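Local coordinates for protein SmhA (Serratia marcescens, PDB 7A27) that forms one component of a tripartite alpha-pore-forming toxin, a largely helical soluble protein that probably acts with two partners to perforate target-cell membranes, at residues A[75-78]-A[79-83]; A[302-305]-A[306-309]; A[125-128]-A[129-133]; A[336-339]-A[340-343]. All coordinates share one frame; numbering follows the deposited sequence.

Contact 1 (A[75-78]-A[79-83]); sequences ELIG and LYTKA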
loop_
_atom_site.group_PDB
_atom_site.type_symbol
_atom_site.label_atom_id
_atom_site.label_comp_id
_atom_site.label_asym_id
_atom_site.label_seq_id
_atom_site.Cartn_x
_atom_site.Cartn_y
_atom_site.Cartn_z
ATOM N N GLU A 75 -2.491 -4.809 11.116
ATOM C CA GLU A 75 -3.785 -4.101 11.296
ATOM C C GLU A 75 -4.631 -4.308 10.024
ATOM O O GLU A 75 -5.810 -4.671 10.172
ATOM C CB GLU A 75 -3.591 -2.607 11.582
ATOM C CG GLU A 75 -2.899 -2.251 12.884
ATOM C CD GLU A 75 -3.775 -2.133 14.119
ATOM O OE1 GLU A 75 -3.431 -2.776 15.140
ATOM O OE2 GLU A 75 -4.757 -1.332 14.084
ATOM N N LEU A 76 -4.051 -4.134 8.827
ATOM C CA LEU A 76 -4.757 -4.294 7.530
ATOM C C LEU A 76 -5.174 -5.756 7.325
ATOM O O LEU A 76 -6.340 -6.000 6.979
ATOM C CB LEU A 76 -3.862 -3.832 6.379
ATOM C CG LEU A 76 -3.660 -2.325 6.276
ATOM C CD1 LEU A 76 -2.528 -1.951 5.320
ATOM C CD2 LEU A 76 -4.950 -1.666 5.835
ATOM N N ILE A 77 -4.256 -6.705 7.508
ATOM C CA ILE A 77 -4.572 -8.150 7.325
ATOM C C ILE A 77 -5.793 -8.483 8.191
ATOM O O ILE A 77 -6.622 -9.315 7.778
ATOM C CB ILE A 77 -3.363 -9.044 7.635
ATOM C CG1 ILE A 77 -2.205 -8.770 6.667
ATOM C CG2 ILE A 77 -3.784 -10.517 7.608
ATOM C CD1 ILE A 77 -0.975 -9.626 6.924
ATOM N N GLY A 78 -5.902 -7.825 9.345
ATOM C CA GLY A 78 -7.049 -7.961 10.258
ATOM C C GLY A 78 -8.355 -7.575 9.585
ATOM O O GLY A 78 -9.303 -8.352 9.684
ATOM N N LEU A 79 -8.398 -6.424 8.913
ATOM C CA LEU A 79 -9.616 -5.914 8.218
ATOM C C LEU A 79 -9.978 -6.824 7.042
ATOM O O LEU A 79 -11.187 -6.945 6.748
ATOM C CB LEU A 79 -9.406 -4.502 7.684
ATOM C CG LEU A 79 -9.302 -3.399 8.727
ATOM C CD1 LEU A 79 -9.093 -2.053 8.040
ATOM C CD2 LEU A 79 -10.505 -3.371 9.667
ATOM N N TYR A 80 -8.978 -7.360 6.341
ATOM C CA TYR A 80 -9.215 -8.247 5.186
ATOM C C TYR A 80 -9.885 -9.532 5.702
ATOM O O TYR A 80 -10.891 -9.959 5.116
ATOM C CB TYR A 80 -7.917 -8.517 4.416
ATOM C CG TYR A 80 -7.410 -7.421 3.507
ATOM C CD1 TYR A 80 -6.899 -6.240 4.016
ATOM C CD2 TYR A 80 -7.368 -7.588 2.127
ATOM C CE1 TYR A 80 -6.412 -5.236 3.190
ATOM C CE2 TYR A 80 -6.859 -6.604 1.289
ATOM C CZ TYR A 80 -6.376 -5.422 1.825
ATOM O OH TYR A 80 -5.870 -4.437 1.025
ATOM N N THR A 81 -9.361 -10.107 6.790
ATOM C CA THR A 81 -9.884 -11.354 7.403
ATOM C C THR A 81 -11.377 -11.157 7.712
ATOM O O THR A 81 -12.188 -12.080 7.428
ATOM C CB THR A 81 -9.066 -11.761 8.637
ATOM O OG1 THR A 81 -7.690 -11.793 8.244
ATOM C CG2 THR A 81 -9.470 -13.107 9.208
ATOM N N LYS A 82 -11.733 -9.977 8.225
ATOM C CA LYS A 82 -13.129 -9.633 8.588
ATOM C C LYS A 82 -14.026 -9.811 7.352
ATOM O O LYS A 82 -15.125 -10.374 7.504
ATOM C CB LYS A 82 -13.141 -8.253 9.254
ATOM C CG LYS A 82 -12.686 -8.290 10.711
ATOM C CD LYS A 82 -12.308 -6.933 11.286
ATOM C CE LYS A 82 -12.438 -6.804 12.788
ATOM N NZ LYS A 82 -11.983 -8.005 13.529
ATOM N N ALA A 83 -13.553 -9.419 6.168
ATOM C CA ALA A 83 -14.283 -9.598 4.899
ATOM C C ALA A 83 -14.472 -11.095 4.605
ATOM O O ALA A 83 -15.601 -11.478 4.294
ATOM C CB ALA A 83 -13.577 -8.875 3.783
#
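Leu-79 begins the turn with a divided backbone N-H: weak bonds run to Glu-75 O at 3.4 Å and, with a poorer angle of 117°, to Leu-76 O. Its isobutyl group then leaves helix 48-96 for Val-129 and Met-298. Tyr-80 makes the straighter bond, N to Leu-76 O at 3.0 Å. The ring also has its CD1 edge beside this oxygen, with Leu-76 O near the ring plane, because chi1 of -77° sets CG next to the backbone N and leans the ring back over the preceding turn. Tyr-80 CE1 is 4.3 Å from Leu-76 CB, an apolar contact, while the phenol OH bonds to Ser-22 and Tyr-356. At Thr-81, two donors reach one acceptor: N lies 3.0 Å and OG1 2.7 Å from Ile-77 O, on opposite faces of the carbonyl plane. This is the familiar threonine-to-backbone bond within a helix. Lys-82 N follows with a bond of 3.3 Å to Gly-78 O. Since the Thr-81 hydroxyl gives its proton to the carbonyl, OG1 can still accept from Lys-353 NZ, which implies that one hydroxyl joins the helix backbone to a lysine of helix 325-358.

Contact 2 (A[302-305]-A[306-309]); sequences PTEW and GKVA
The opening turns of helix 301-321, one rod of a long helical bundle, bring Trp-305 against Val-308 and Glu-304 against Lys-307. Near the N-terminal end, Gly-306 N bonds to Pro-302 O at 3.0 Å and 166°, and Pro-302 O also accepts a weak bond from Gln-123 NE2. Lys-307 N to Thr-303 O and Ala-309 N to Trp-305 O, both 2.9 Å, continue the i to i+4 pattern, whereas Val-308 N to Glu-304 O is weak at 3.3 Å. In the charged pair, Glu-304 bends at chi2 (-68°) and crosses the extended Lys-307 chain. Its OE2 comes 3.4 Å from Lys-307 CD but 4.0 Å from Lys-307 NZ, so the salt bridge is long and the methylene supplies the nearer touch. The other carboxylate oxygen, OE1, accepts from Thr-13 N, which gives the carboxylate a firmer partner outside the helix. In the apolar pair, Trp-305 CE3 approaches Val-308 CB at 4.2 Å, obliquely to the indole. The same ring meets Tyr-122 edge-to-face and Phe-86 at an intermediate angle, and Val-308 also touches Phe-86. The result is a largely buried helix turn packed among helices 14-37, 48-96 and 104-155 of an elongated helical bundle, as in the soluble form of an alpha-pore-forming toxin.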
loop_
_atom_site.group_PDB
_atom_site.type_symbol
_atom_site.label_atom_id
_atom_site.label_comp_id
_atom_site.label_asym_id
_atom_site.label_seq_id
_atom_site.Cartn_x
_atom_site.Cartn_y
_atom_site.Cartn_z
ATOM N N PRO A 302 -14.578 2.522 5.744
ATOM C CA PRO A 302 -15.625 2.521 6.759
ATOM C C PRO A 302 -17.011 2.797 6.142
ATOM O O PRO A 302 -17.943 2.067 6.401
ATOM C CB PRO A 302 -15.182 3.656 7.702
ATOM C CG PRO A 302 -13.691 3.734 7.539
ATOM C CD PRO A 302 -13.495 3.449 6.070
ATOM N N THR A 303 -17.114 3.838 5.314
ATOM C CA THR A 303 -18.345 4.206 4.578
ATOM C C THR A 303 -18.860 2.988 3.803
ATOM O O THR A 303 -20.061 2.713 3.887
ATOM C CB THR A 303 -18.074 5.395 3.648
ATOM O OG1 THR A 303 -17.517 6.409 4.485
ATOM C CG2 THR A 303 -19.298 5.861 2.884
ATOM N N GLU A 304 -17.988 2.265 3.096
ATOM C CA GLU A 304 -18.418 1.108 2.275
ATOM C C GLU A 304 -18.946 -0.010 3.175
ATOM O O GLU A 304 -19.918 -0.639 2.762
ATOM C CB GLU A 304 -17.353 0.651 1.285
ATOM C CG GLU A 304 -17.471 1.391 -0.047
ATOM C CD GLU A 304 -18.703 1.082 -0.892
ATOM O OE1 GLU A 304 -19.028 -0.107 -1.060
ATOM O OE2 GLU A 304 -19.333 2.028 -1.392
ATOM N N TRP A 305 -18.388 -0.244 4.362
ATOM C CA TRP A 305 -18.958 -1.267 5.276
ATOM C C TRP A 305 -20.330 -0.774 5.747
ATOM O O TRP A 305 -21.285 -1.578 5.781
ATOM C CB TRP A 305 -18.019 -1.641 6.439
ATOM C CG TRP A 305 -17.070 -2.764 6.134
ATOM C CD1 TRP A 305 -15.709 -2.719 6.045
ATOM C CD2 TRP A 305 -17.443 -4.120 5.837
ATOM N NE1 TRP A 305 -15.212 -3.955 5.728
ATOM C CE2 TRP A 305 -16.259 -4.829 5.592
ATOM C CE3 TRP A 305 -18.666 -4.793 5.748
ATOM C CZ2 TRP A 305 -16.271 -6.177 5.264
ATOM C CZ3 TRP A 305 -18.672 -6.125 5.432
ATOM C CH2 TRP A 305 -17.488 -6.805 5.194
ATOM N N GLY A 306 -20.432 0.516 6.057
ATOM C CA GLY A 306 -21.685 1.183 6.461
ATOM C C GLY A 306 -22.767 1.031 5.421
ATOM O O GLY A 306 -23.936 0.914 5.829
ATOM N N LYS A 307 -22.403 1.028 4.133
ATOM C CA LYS A 307 -23.359 0.823 3.014
ATOM C C LYS A 307 -23.895 -0.612 3.057
ATOM O O LYS A 307 -25.095 -0.785 2.775
ATOM C CB LYS A 307 -22.727 1.144 1.661
ATOM C CG LYS A 307 -22.604 2.631 1.352
ATOM C CD LYS A 307 -22.293 2.945 -0.104
ATOM C CE LYS A 307 -22.707 4.359 -0.476
ATOM N NZ LYS A 307 -22.142 4.788 -1.777
ATOM N N VAL A 308 -23.047 -1.597 3.385
ATOM C CA VAL A 308 -23.459 -3.026 3.522
ATOM C C VAL A 308 -24.403 -3.129 4.723
ATOM O O VAL A 308 -25.393 -3.882 4.633
ATOM C CB VAL A 308 -22.253 -3.969 3.681
ATOM C CG1 VAL A 308 -22.671 -5.414 3.919
ATOM C CG2 VAL A 308 -21.352 -3.889 2.471
ATOM N N ALA A 309 -24.110 -2.399 5.803
ATOM C CA ALA A 309 -24.923 -2.393 7.038
ATOM C C ALA A 309 -26.330 -1.868 6.713
ATOM O O ALA A 309 -27.299 -2.561 7.063
ATOM C CB ALA A 309 -24.248 -1.582 8.111
#

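Contact 3 (A[125-128]-A[129-133]); sequences AAQA and VHTQL
Across 125-128 and 129-133 the backbone of helix 104-155 keeps regular i to i+4 bonding, with His-130 N to Ala-126 O (2.9 Å, 166°) and Thr-131 N to Gln-127 O (2.9 Å) well formed, and Val-129 N to Ala-125 O and Gln-132 N to Ala-128 O weak. The side chains of Gln-127, His-130 and Thr-131 gather on one flank. Gln-127 O takes a second donor, Thr-131 OG1 at 3.0 Å, which stands 45° out of the carbonyl plane. The threonine chi1 of -57° places OG1 over the preceding turn, where this bond becomes possible. Gln-127 leaves the helix with CG anti to its own N, then bends at chi2 and lies side by side with His-130, both pointing the same way. Their amide and imidazole planes are nearly perpendicular, and Gln-127 NE2 is 4.0 Å from His-130 ND1, beside it rather than bonded to it. The far imidazole nitrogen, NE2, makes a weak bond to Glu-295, and the ring rests on Met-298 and Ala-299 of helix 272-299. On another flank Val-129 CG2 lies 3.7 Å from Ala-125 O. Two small alanines meet different neighbours: Ala-125 touches Lys-82 of helix 48-96, and Ala-126 touches Pro-302 of helix 301-321. Chemically, the Thr-131 hydroxyl donates to the helix's own carbonyl, so Gln-127 O is gripped by two donors, and the imidazole faces a glutamate whose charge may favour the protonated ring.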
loop_
_atom_site.group_PDB
_atom_site.type_symbol
_atom_site.label_atom_id
_atom_site.label_comp_id
_atom_site.label_asym_id
_atom_site.label_seq_id
_atom_site.Cartn_x
_atom_site.Cartn_y
_atom_site.Cartn_z
ATOM N N ALA A 125 -14.367 -1.010 12.984
ATOM C CA ALA A 125 -13.025 -1.627 13.010
ATOM C C ALA A 125 -12.144 -0.918 11.982
ATOM O O ALA A 125 -10.983 -0.611 12.297
ATOM C CB ALA A 125 -13.111 -3.100 12.704
ATOM N N ALA A 126 -12.684 -0.700 10.786
ATOM C CA ALA A 126 -11.995 0.007 9.695
ATOM C C ALA A 126 -11.748 1.456 10.127
ATOM O O ALA A 126 -10.625 1.943 9.927
ATOM C CB ALA A 126 -12.809 -0.071 8.442
ATOM N N GLN A 127 -12.738 2.122 10.724
ATOM C CA GLN A 127 -12.537 3.523 11.167
ATOM C C GLN A 127 -11.306 3.583 12.078
ATOM O O GLN A 127 -10.469 4.479 11.876
ATOM C CB GLN A 127 -13.736 4.100 11.915
ATOM C CG GLN A 127 -13.695 5.627 12.030
ATOM C CD GLN A 127 -13.877 6.294 10.686
ATOM O OE1 GLN A 127 -14.864 6.080 9.982
ATOM N NE2 GLN A 127 -12.913 7.123 10.332
ATOM N N ALA A 128 -11.188 2.649 13.022
ATOM C CA ALA A 128 -10.087 2.605 14.015
ATOM C C ALA A 128 -8.735 2.584 13.300
ATOM O O ALA A 128 -7.823 3.324 13.713
ATOM C CB ALA A 128 -10.243 1.412 14.930
ATOM N N VAL A 129 -8.622 1.759 12.268
ATOM C CA VAL A 129 -7.372 1.622 11.472
ATOM C C VAL A 129 -7.113 2.925 10.710
ATOM O O VAL A 129 -5.950 3.373 10.688
ATOM C CB VAL A 129 -7.443 0.415 10.524
ATOM C CG1 VAL A 129 -6.315 0.439 9.518
ATOM C CG2 VAL A 129 -7.445 -0.901 11.286
ATOM N N HIS A 130 -8.136 3.516 10.088
ATOM C CA HIS A 130 -7.978 4.779 9.318
ATOM C C HIS A 130 -7.495 5.899 10.237
ATOM O O HIS A 130 -6.644 6.688 9.810
ATOM C CB HIS A 130 -9.270 5.202 8.625
ATOM C CG HIS A 130 -9.106 6.483 7.880
ATOM N ND1 HIS A 130 -9.508 7.707 8.387
ATOM C CD2 HIS A 130 -8.507 6.741 6.697
ATOM C CE1 HIS A 130 -9.223 8.649 7.519
ATOM N NE2 HIS A 130 -8.604 8.087 6.473
ATOM N N THR A 131 -8.031 5.980 11.452
ATOM C CA THR A 131 -7.666 7.045 12.407
ATOM C C THR A 131 -6.171 6.931 12.730
ATOM O O THR A 131 -5.534 7.998 12.863
ATOM C CB THR A 131 -8.589 7.038 13.624
ATOM O OG1 THR A 131 -9.931 7.174 13.149
ATOM C CG2 THR A 131 -8.270 8.157 14.586
ATOM N N GLN A 132 -5.615 5.714 12.831
ATOM C CA GLN A 132 -4.164 5.514 13.101
ATOM C C GLN A 132 -3.353 5.976 11.877
ATOM O O GLN A 132 -2.335 6.652 12.064
ATOM C CB GLN A 132 -3.836 4.068 13.471
ATOM C CG GLN A 132 -4.006 3.745 14.942
ATOM C CD GLN A 132 -3.668 2.299 15.237
ATOM O OE1 GLN A 132 -3.059 1.591 14.429
ATOM N NE2 GLN A 132 -4.030 1.848 16.434
ATOM N N LEU A 133 -3.774 5.621 10.666
ATOM C CA LEU A 133 -3.076 6.013 9.416
ATOM C C LEU A 133 -3.064 7.541 9.294
ATOM O O LEU A 133 -2.028 8.103 8.912
ATOM C CB LEU A 133 -3.786 5.356 8.225
ATOM C CG LEU A 133 -3.502 3.871 8.037
ATOM C CD1 LEU A 133 -4.397 3.280 6.972
ATOM C CD2 LEU A 133 -2.047 3.670 7.656
#

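Contact 4 (A[336-339]-A[340-343]); sequences SLNA and EKWQ
Lys-341 and Asn-338 make the side-chain hydrogen bond of this stretch: Lys-341 NZ lies 3.1 Å from Asn-338 OD1, above the amide plane and 36° out of it. The two chains run side by side in the same direction, and the extended lysine carries its CD to 3.4 Å from OD1, so the amide oxygen meets methylene as well as amine. The other end of this amide, ND2, has a weak bond to Ile-334 O one turn back.

Backbone bonds come next. Trp-342 N to Asn-338 O (3.1 Å, 152°) and Gln-343 N to Ala-339 O (2.9 Å) are sound, while Glu-340 N to Ser-336 O and Lys-341 N to Leu-337 O, each 3.4 Å, are weak. All belong to helix 325-358, the long C-terminal helix of the bundle, which in this region lies along helix 48-96: Ser-336 and Ala-339 touch Asn-94, and Gln-343 NE2 bonds to Asn-91.

Side-chain carbon against backbone carbonyl is the third kind. With chi1 at -77°, CG of Trp-342 sits beside its backbone N and the ring swings back, placing CD1 3.1 Å from Asn-338 O, which lies at the ring edge near its plane. The indole N-H is directed elsewhere, to Leu-9 O, and the ring meets Phe-86 with the planes inclined by a middling angle. Glu-340 runs back along the preceding turn, its CG 3.7 Å from Ser-336 O.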
loop_
_atom_site.group_PDB
_atom_site.type_symbol
_atom_site.label_atom_id
_atom_site.label_comp_id
_atom_site.label_asym_id
_atom_site.label_seq_id
_atom_site.Cartn_x
_atom_site.Cartn_y
_atom_site.Cartn_z
ATOM N N SER A 336 -28.697 -16.817 -3.140
ATOM C CA SER A 336 -27.711 -17.694 -3.826
ATOM C C SER A 336 -26.789 -16.856 -4.724
ATOM O O SER A 336 -25.590 -17.167 -4.761
ATOM C CB SER A 336 -28.375 -18.803 -4.600
ATOM O OG SER A 336 -28.471 -18.501 -5.985
ATOM N N LEU A 337 -27.338 -15.856 -5.422
ATOM C CA LEU A 337 -26.585 -14.968 -6.355
ATOM C C LEU A 337 -25.593 -14.100 -5.572
ATOM O O LEU A 337 -24.434 -13.944 -6.015
ATOM C CB LEU A 337 -27.530 -14.036 -7.140
ATOM C CG LEU A 337 -28.136 -14.478 -8.470
ATOM C CD1 LEU A 337 -28.342 -13.239 -9.345
ATOM C CD2 LEU A 337 -27.272 -15.511 -9.200
ATOM N N ASN A 338 -26.055 -13.516 -4.467
ATOM C CA ASN A 338 -25.230 -12.613 -3.634
ATOM C C ASN A 338 -24.138 -13.442 -2.936
ATOM O O ASN A 338 -23.044 -12.893 -2.726
ATOM C CB ASN A 338 -26.134 -11.740 -2.775
ATOM C CG ASN A 338 -26.754 -10.616 -3.582
ATOM O OD1 ASN A 338 -26.035 -9.813 -4.178
ATOM N ND2 ASN A 338 -28.074 -10.526 -3.588
ATOM N N ALA A 339 -24.378 -14.727 -2.667
ATOM C CA ALA A 339 -23.366 -15.638 -2.081
ATOM C C ALA A 339 -22.182 -15.774 -3.039
ATOM O O ALA A 339 -21.035 -15.624 -2.580
ATOM C CB ALA A 339 -23.972 -16.980 -1.779
ATOM N N GLU A 340 -22.462 -16.045 -4.317
ATOM C CA GLU A 340 -21.433 -16.201 -5.386
ATOM C C GLU A 340 -20.552 -14.950 -5.399
ATOM O O GLU A 340 -19.331 -15.099 -5.541
ATOM C CB GLU A 340 -22.052 -16.432 -6.769
ATOM C CG GLU A 340 -22.699 -17.809 -6.910
ATOM C CD GLU A 340 -23.522 -18.092 -8.169
ATOM O OE1 GLU A 340 -24.475 -18.937 -8.080
ATOM O OE2 GLU A 340 -23.212 -17.493 -9.249
ATOM N N LYS A 341 -21.165 -13.771 -5.280
ATOM C CA LYS A 341 -20.457 -12.462 -5.288
ATOM C C LYS A 341 -19.481 -12.414 -4.109
ATOM O O LYS A 341 -18.338 -11.982 -4.321
ATOM C CB LYS A 341 -21.411 -11.266 -5.208
ATOM C CG LYS A 341 -22.293 -11.060 -6.429
ATOM C CD LYS A 341 -23.311 -9.955 -6.263
ATOM C CE LYS A 341 -24.331 -9.909 -7.383
ATOM N NZ LYS A 341 -25.417 -8.940 -7.092
ATOM N N TRP A 342 -19.913 -12.853 -2.919
ATOM C CA TRP A 342 -19.061 -12.855 -1.705
ATOM C C TRP A 342 -17.951 -13.912 -1.840
ATOM O O TRP A 342 -16.825 -13.613 -1.379
ATOM C CB TRP A 342 -19.896 -13.027 -0.438
ATOM C CG TRP A 342 -20.612 -11.784 -0.008
ATOM C CD1 TRP A 342 -21.907 -11.433 -0.269
ATOM C CD2 TRP A 342 -20.074 -10.710 0.774
ATOM N NE1 TRP A 342 -22.203 -10.220 0.289
ATOM C CE2 TRP A 342 -21.097 -9.753 0.932
ATOM C CE3 TRP A 342 -18.826 -10.456 1.343
ATOM C CZ2 TRP A 342 -20.907 -8.568 1.635
ATOM C CZ3 TRP A 342 -18.638 -9.283 2.039
ATOM C CH2 TRP A 342 -19.667 -8.357 2.190
ATOM N N GLN A 343 -18.220 -15.067 -2.466
ATOM C CA GLN A 343 -17.186 -16.120 -2.667
ATOM C C GLN A 343 -16.075 -15.587 -3.571
ATOM O O GLN A 343 -14.894 -15.833 -3.248
ATOM C CB GLN A 343 -17.778 -17.426 -3.209
ATOM C CG GLN A 343 -18.433 -18.227 -2.097
ATOM C CD GLN A 343 -17.480 -18.307 -0.924
ATOM O OE1 GLN A 343 -16.333 -18.717 -1.101
ATOM N NE2 GLN A 343 -17.926 -17.883 0.261
#

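All four contacts are stretches of about two turns within helices, yet their surroundings differ. Contact 2 is the most buried, with aromatic packing on one flank; contacts 1, 3 and 4 are partly buried. Contact 1 has no exposed residue, contact 2 two, contact 4 three and contact 3 four. Contacts 1 and 3 share a hydroxyl-to-carbonyl bond from a threonine and pack helix 48-96 on helix 104-155, Leu-79 CD2 lying 3.6 Å from Ala-126 N. Contacts 2 and 4 join successive helices through two tryptophans, Trp-305 CH2 and Trp-342 CH2 being 4.0 Å apart, and both include a lysine set beside an acid or amide. Contacts 3 and 4 stay about 12 Å apart at their nearest atoms.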